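Long-range contact in Fdc1 (Candida dubliniensis, PDB 4ZAD), which is a prenylated-FMN-dependent decarboxylase that probably converts ferulic, p-coumaric and cinnamic acids reversibly to their vinyl derivatives: residues L106-P117 / A241-A251. Numbering follows the deposited sequence.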
ATOM      1  N   LEU A 106      23.082  13.417  -3.457  1.00 25.59           N
ATOM      2  CA  LEU A 106      22.592  14.563  -4.218  1.00 24.88           C
ATOM      3  C   LEU A 106      22.447  15.775  -3.288  1.00 24.73           C
ATOM      4  O   LEU A 106      22.969  16.832  -3.559  1.00 25.04           O
ATOM      5  CB  LEU A 106      21.270  14.251  -4.905  1.00 24.04           C
ATOM      6  CG  LEU A 106      21.214  13.150  -5.972  1.00 24.98           C
ATOM      7  CD1 LEU A 106      19.788  12.554  -6.088  1.00 22.57           C
ATOM      8  CD2 LEU A 106      21.757  13.582  -7.383  1.00 23.51           C
ATOM      9  N   VAL A 107      21.740  15.626  -2.190  1.00 25.04           N
ATOM     10  CA  VAL A 107      21.669  16.695  -1.197  1.00 25.54           C
ATOM     11  C   VAL A 107      23.064  17.210  -0.816  1.00 26.34           C
ATOM     12  O   VAL A 107      23.306  18.420  -0.811  1.00 26.08           O
ATOM     13  CB  VAL A 107      20.879  16.218   0.066  1.00 25.95           C
ATOM     14  CG1 VAL A 107      21.075  17.163   1.252  1.00 22.60           C
ATOM     15  CG2 VAL A 107      19.390  16.047  -0.302  1.00 25.02           C
ATOM     16  N   ALA A 108      23.981  16.289  -0.537  1.00 27.26           N
ATOM     17  CA  ALA A 108      25.330  16.643  -0.091  1.00 28.49           C
ATOM     18  C   ALA A 108      26.020  17.543  -1.100  1.00 29.55           C
ATOM     19  O   ALA A 108      26.755  18.460  -0.721  1.00 30.06           O
ATOM     20  CB  ALA A 108      26.142  15.416   0.135  1.00 28.05           C
ATOM     21  N   ASN A 109      25.756  17.294  -2.385  1.00 30.56           N
ATOM     22  CA  ASN A 109      26.427  18.018  -3.470  1.00 31.03           C
ATOM     23  C   ASN A 109      25.650  19.241  -4.030  1.00 31.04           C
ATOM     24  O   ASN A 109      26.049  19.832  -5.045  1.00 30.93           O
ATOM     25  CB  ASN A 109      26.824  17.026  -4.573  1.00 31.31           C
ATOM     26  CG  ASN A 109      28.087  16.199  -4.211  1.00 33.32           C
ATOM     27  OD1 ASN A 109      29.212  16.590  -4.541  1.00 36.41           O
ATOM     28  ND2 ASN A 109      27.891  15.044  -3.565  1.00 34.96           N
ATOM     29  N   ARG A 110      24.598  19.653  -3.326  1.00 31.63           N
ATOM     30  CA  ARG A 110      23.790  20.825  -3.709  1.00 32.65           C
ATOM     31  C   ARG A 110      24.342  22.212  -3.316  1.00 33.62           C
ATOM     32  O   ARG A 110      23.904  23.212  -3.822  1.00 33.37           O
ATOM     33  CB  ARG A 110      22.324  20.673  -3.224  1.00 32.43           C
ATOM     34  CG  ARG A 110      21.424  19.938  -4.235  1.00 31.22           C
ATOM     35  CD  ARG A 110      21.052  20.803  -5.427  1.00 29.84           C
ATOM     36  NE  ARG A 110      19.975  21.707  -5.068  1.00 31.24           N
ATOM     37  CZ  ARG A 110      20.100  23.012  -4.797  1.00 31.87           C
ATOM     38  NH1 ARG A 110      21.261  23.637  -4.884  1.00 30.95           N
ATOM     39  NH2 ARG A 110      19.029  23.717  -4.461  1.00 32.83           N
ATOM     40  N   ASN A 111      25.287  22.275  -2.410  1.00 35.61           N
ATOM     41  CA  ASN A 111      25.990  23.518  -2.104  1.00 37.17           C
ATOM     42  C   ASN A 111      26.762  23.989  -3.346  1.00 37.52           C
ATOM     43  O   ASN A 111      27.656  23.310  -3.780  1.00 37.95           O
ATOM     44  CB  ASN A 111      26.947  23.155  -0.973  1.00 38.19           C
ATOM     45  CG  ASN A 111      27.633  24.331  -0.340  1.00 40.25           C
ATOM     46  OD1 ASN A 111      27.671  25.450  -0.873  1.00 41.88           O
ATOM     47  ND2 ASN A 111      28.224  24.062   0.831  1.00 43.36           N
ATOM     48  N   PRO A 112      26.427  25.146  -3.931  1.00 38.64           N
ATOM     49  CA  PRO A 112      27.102  25.571  -5.174  1.00 39.18           C
ATOM     50  C   PRO A 112      28.643  25.595  -5.175  1.00 39.59           C
ATOM     51  O   PRO A 112      29.240  25.555  -6.255  1.00 39.68           O
ATOM     52  CB  PRO A 112      26.554  27.002  -5.399  1.00 39.36           C
ATOM     53  CG  PRO A 112      25.233  26.995  -4.799  1.00 39.04           C
ATOM     54  CD  PRO A 112      25.321  26.062  -3.594  1.00 39.12           C
ATOM     55  N   LYS A 113      29.257  25.685  -3.991  1.00 39.62           N
ATOM     56  CA  LYS A 113      30.730  25.568  -3.815  1.00 40.13           C
ATOM     57  C   LYS A 113      31.323  24.244  -4.387  1.00 39.97           C
ATOM     58  O   LYS A 113      32.505  24.174  -4.751  1.00 39.85           O
ATOM     59  CB  LYS A 113      31.109  25.703  -2.307  1.00 40.30           C
ATOM     60  CG  LYS A 113      30.653  27.021  -1.596  1.00 40.52           C
ATOM     61  N   LYS A 114      30.493  23.205  -4.442  1.00 39.58           N
ATOM     62  CA  LYS A 114      30.859  21.929  -5.061  1.00 39.95           C
ATOM     63  C   LYS A 114      30.755  21.922  -6.593  1.00 38.12           C
ATOM     64  O   LYS A 114      31.239  20.975  -7.223  1.00 37.85           O
ATOM     65  CB  LYS A 114      29.968  20.788  -4.522  1.00 40.75           C
ATOM     66  CG  LYS A 114      30.230  20.396  -3.060  1.00 44.66           C
ATOM     67  CD  LYS A 114      31.226  19.202  -2.952  1.00 49.80           C
ATOM     68  CE  LYS A 114      31.448  18.719  -1.471  1.00 52.18           C
ATOM     69  NZ  LYS A 114      30.207  18.332  -0.685  1.00 52.17           N
ATOM     70  N   TYR A 115      30.114  22.932  -7.190  1.00 36.32           N
ATOM     71  CA  TYR A 115      29.862  22.893  -8.647  1.00 35.12           C
ATOM     72  C   TYR A 115      31.160  23.056  -9.463  1.00 34.04           C
ATOM     73  O   TYR A 115      32.134  23.655  -8.995  1.00 34.17           O
ATOM     74  CB  TYR A 115      28.818  23.928  -9.108  1.00 34.68           C
ATOM     75  CG  TYR A 115      27.461  23.828  -8.469  1.00 33.75           C
ATOM     76  CD1 TYR A 115      27.116  22.763  -7.619  1.00 32.02           C
ATOM     77  CD2 TYR A 115      26.485  24.791  -8.730  1.00 33.19           C
ATOM     78  CE1 TYR A 115      25.845  22.699  -7.019  1.00 30.56           C
ATOM     79  CE2 TYR A 115      25.203  24.723  -8.135  1.00 31.17           C
ATOM     80  CZ  TYR A 115      24.900  23.677  -7.284  1.00 30.11           C
ATOM     81  OH  TYR A 115      23.661  23.606  -6.693  1.00 28.55           O
ATOM     82  N   ILE A 116      31.154  22.475 -10.663  1.00 32.56           N
ATOM     83  CA  ILE A 116      32.272  22.521 -11.605  1.00 31.63           C
ATOM     84  C   ILE A 116      31.736  22.702 -13.004  1.00 30.78           C
ATOM     85  O   ILE A 116      31.157  21.779 -13.554  1.00 32.03           O
ATOM     86  CB  ILE A 116      33.057  21.199 -11.638  1.00 31.40           C
ATOM     87  CG1 ILE A 116      33.878  21.008 -10.348  1.00 31.47           C
ATOM     88  CG2 ILE A 116      33.981  21.187 -12.847  1.00 30.77           C
ATOM     89  CD1 ILE A 116      34.310  19.576 -10.158  1.00 30.82           C
ATOM     90  N   PRO A 117      31.952  23.861 -13.608  1.00 29.64           N
ATOM     91  CA  PRO A 117      31.255  24.064 -14.878  1.00 28.98           C
ATOM     92  C   PRO A 117      31.781  23.180 -15.981  1.00 28.14           C
ATOM     93  O   PRO A 117      32.931  22.820 -15.951  1.00 27.38           O
ATOM     94  CB  PRO A 117      31.491  25.555 -15.216  1.00 28.91           C
ATOM     95  CG  PRO A 117      32.412  26.094 -14.167  1.00 29.97           C
ATOM     96  CD  PRO A 117      32.627  25.068 -13.094  1.00 29.79           C
ATOM     97  N   ALA A 241      24.305  21.841 -15.834  1.00 24.74           N
ATOM     98  CA  ALA A 241      25.693  21.376 -16.118  1.00 25.34           C
ATOM     99  C   ALA A 241      26.682  21.502 -14.943  1.00 25.26           C
ATOM    100  O   ALA A 241      27.563  20.670 -14.810  1.00 25.54           O
ATOM    101  CB  ALA A 241      26.294  22.081 -17.367  1.00 24.43           C
ATOM    102  N   GLU A 242      26.530  22.531 -14.116  1.00 25.40           N
ATOM    103  CA  GLU A 242      27.484  22.826 -13.046  1.00 26.09           C
ATOM    104  C   GLU A 242      27.282  21.863 -11.844  1.00 26.38           C
ATOM    105  O   GLU A 242      28.237  21.413 -11.223  1.00 26.02           O
ATOM    106  CB  GLU A 242      27.317  24.283 -12.615  1.00 26.38           C
ATOM    107  CG  GLU A 242      27.440  25.287 -13.745  1.00 28.53           C
ATOM    108  CD  GLU A 242      27.411  26.763 -13.297  1.00 33.83           C
ATOM    109  OE1 GLU A 242      26.989  27.086 -12.137  1.00 33.65           O
ATOM    110  OE2 GLU A 242      27.807  27.610 -14.153  1.00 35.42           O
ATOM    111  N   TYR A 243      26.028  21.546 -11.519  1.00 26.68           N
ATOM    112  CA  TYR A 243      25.719  20.529 -10.502  1.00 26.70           C
ATOM    113  C   TYR A 243      26.152  19.179 -11.029  1.00 27.00           C
ATOM    114  O   TYR A 243      26.736  18.400 -10.296  1.00 27.81           O
ATOM    115  CB  TYR A 243      24.240  20.536 -10.198  1.00 26.39           C
ATOM    116  CG  TYR A 243      23.711  19.593  -9.137  1.00 27.29           C
ATOM    117  CD1 TYR A 243      24.231  19.556  -7.836  1.00 28.58           C
ATOM    118  CD2 TYR A 243      22.590  18.824  -9.392  1.00 27.25           C
ATOM    119  CE1 TYR A 243      23.676  18.709  -6.863  1.00 28.95           C
ATOM    120  CE2 TYR A 243      22.028  17.986  -8.418  1.00 28.64           C
ATOM    121  CZ  TYR A 243      22.564  17.935  -7.166  1.00 28.75           C
ATOM    122  OH  TYR A 243      21.994  17.077  -6.252  1.00 28.85           O
ATOM    123  N   ILE A 244      25.927  18.902 -12.312  1.00 27.02           N
ATOM    124  CA  ILE A 244      26.335  17.585 -12.845  1.00 26.87           C
ATOM    125  C   ILE A 244      27.844  17.399 -12.682  1.00 27.14           C
ATOM    126  O   ILE A 244      28.294  16.344 -12.246  1.00 27.03           O
ATOM    127  CB  ILE A 244      25.892  17.337 -14.310  1.00 26.87           C
ATOM    128  CG1 ILE A 244      24.339  17.298 -14.419  1.00 26.42           C
ATOM    129  CG2 ILE A 244      26.481  16.060 -14.805  1.00 22.68           C
ATOM    130  CD1 ILE A 244      23.816  17.798 -15.706  1.00 23.01           C
ATOM    131  N   GLY A 245      28.597  18.445 -12.983  1.00 27.56           N
ATOM    132  CA  GLY A 245      30.044  18.449 -12.774  1.00 28.89           C
ATOM    133  C   GLY A 245      30.507  18.098 -11.343  1.00 29.41           C
ATOM    134  O   GLY A 245      31.387  17.259 -11.141  1.00 28.82           O
ATOM    135  N   GLY A 246      29.893  18.719 -10.349  1.00 29.98           N
ATOM    136  CA  GLY A 246      30.242  18.429  -8.975  1.00 30.64           C
ATOM    137  C   GLY A 246      29.977  16.958  -8.690  1.00 31.14           C
ATOM    138  O   GLY A 246      30.832  16.238  -8.183  1.00 30.74           O
ATOM    139  N   LEU A 247      28.779  16.519  -9.047  1.00 31.57           N
ATOM    140  CA  LEU A 247      28.350  15.165  -8.785  1.00 31.68           C
ATOM    141  C   LEU A 247      29.381  14.188  -9.354  1.00 32.18           C
ATOM    142  O   LEU A 247      29.678  13.161  -8.741  1.00 31.98           O
ATOM    143  CB  LEU A 247      26.941  14.940  -9.383  1.00 31.71           C
ATOM    144  CG  LEU A 247      25.789  15.585  -8.607  1.00 31.00           C
ATOM    145  CD1 LEU A 247      24.535  15.755  -9.450  1.00 29.22           C
ATOM    146  CD2 LEU A 247      25.506  14.747  -7.383  1.00 31.46           C
ATOM    147  N   CYS A 248      29.941  14.526 -10.512  1.00 32.76           N
ATOM    148  CA  CYS A 248      30.946  13.683 -11.118  1.00 33.91           C
ATOM    149  C   CYS A 248      32.398  14.030 -10.680  1.00 34.13           C
ATOM    150  O   CYS A 248      33.338  13.411 -11.171  1.00 33.59           O
ATOM    151  CB  CYS A 248      30.833  13.747 -12.652  1.00 34.55           C
ATOM    152  SG  CYS A 248      29.184  13.456 -13.316  1.00 35.18           S
ATOM    153  N   ASN A 249      32.571  14.980  -9.753  1.00 34.30           N
ATOM    154  CA  ASN A 249      33.901  15.528  -9.402  1.00 34.89           C
ATOM    155  C   ASN A 249      34.740  15.758 -10.670  1.00 33.86           C
ATOM    156  O   ASN A 249      35.917  15.467 -10.715  1.00 34.11           O
ATOM    157  CB  ASN A 249      34.656  14.644  -8.357  1.00 35.19           C
ATOM    158  CG  ASN A 249      35.892  15.393  -7.702  1.00 38.52           C
ATOM    159  OD1 ASN A 249      35.763  16.511  -7.143  1.00 38.39           O
ATOM    160  ND2 ASN A 249      37.084  14.769  -7.790  1.00 39.50           N
ATOM    161  N   GLN A 250      34.091  16.280 -11.699  1.00 33.14           N
ATOM    162  CA  GLN A 250      34.664  16.375 -13.017  1.00 32.17           C
ATOM    163  C   GLN A 250      33.748  17.112 -14.010  1.00 31.28           C
ATOM    164  O   GLN A 250      32.621  16.720 -14.208  1.00 30.78           O
ATOM    165  CB  GLN A 250      34.916  14.980 -13.586  1.00 32.40           C
ATOM    166  CG  GLN A 250      35.542  15.082 -14.955  1.00 32.46           C
ATOM    167  CD  GLN A 250      35.905  13.786 -15.549  1.00 32.95           C
ATOM    168  OE1 GLN A 250      36.190  12.810 -14.846  1.00 33.20           O
ATOM    169  NE2 GLN A 250      35.922  13.757 -16.881  1.00 31.98           N
ATOM    170  N   ALA A 251      34.295  18.137 -14.667  1.00 30.65           N
ATOM    171  CA  ALA A 251      33.654  18.906 -15.735  1.00 29.57           C
ATOM    172  C   ALA A 251      33.039  18.038 -16.837  1.00 28.88           C
ATOM    173  O   ALA A 251      33.756  17.270 -17.477  1.00 29.47           O
ATOM    174  CB  ALA A 251      34.690  19.813 -16.386  1.00 28.71           C
TER
HETATM  175  O   HOH W   1      30.042  20.412 -15.629  1.00 25.85           O
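Y243 reaches from helix 240-247 across to the end of helix 99-108. Its CB lies near Y115 CE1, and with CG anti to the backbone N (chi1 -178°) the ring heads for the last helical turn. CD1 sits 3.6 Å from Y115 CE1, the two rings being inclined at 65°. CE1 then meets N109 O at the ring edge, 3.2 Å away, while R110 CD lies over one face in a CH-pi contact, 4.0 Å from the Y243 ring centroid; L247 CD1 covers the centre of the opposite face. At the tip, Y243 OH donates to L106 O (2.9 Å) from above the carbonyl plane. L247 CD2 packs on L106 CD2 and N109 CB.

On both sides of Y115 the chain skirts the helix glycines, K114 O lying 3.2 Å from G246 CA and I116 O facing G245 CA. I116 N donates to E242 O (3.2 Å, 162° at the hydrogen), which also accepts from G246 N on the opposite face of its plane. One water bridges I116 O and A241 O.

Helix 240-247 begins at the manganese ligand E240 and ends in a Schellman motif at N249. Helix 334-347 touches L106 and salt-bridges R110 NE through E341; helix 224-230 packs on Y243 and L247, and A241 abuts W175 of flavin-binding strand 173-176.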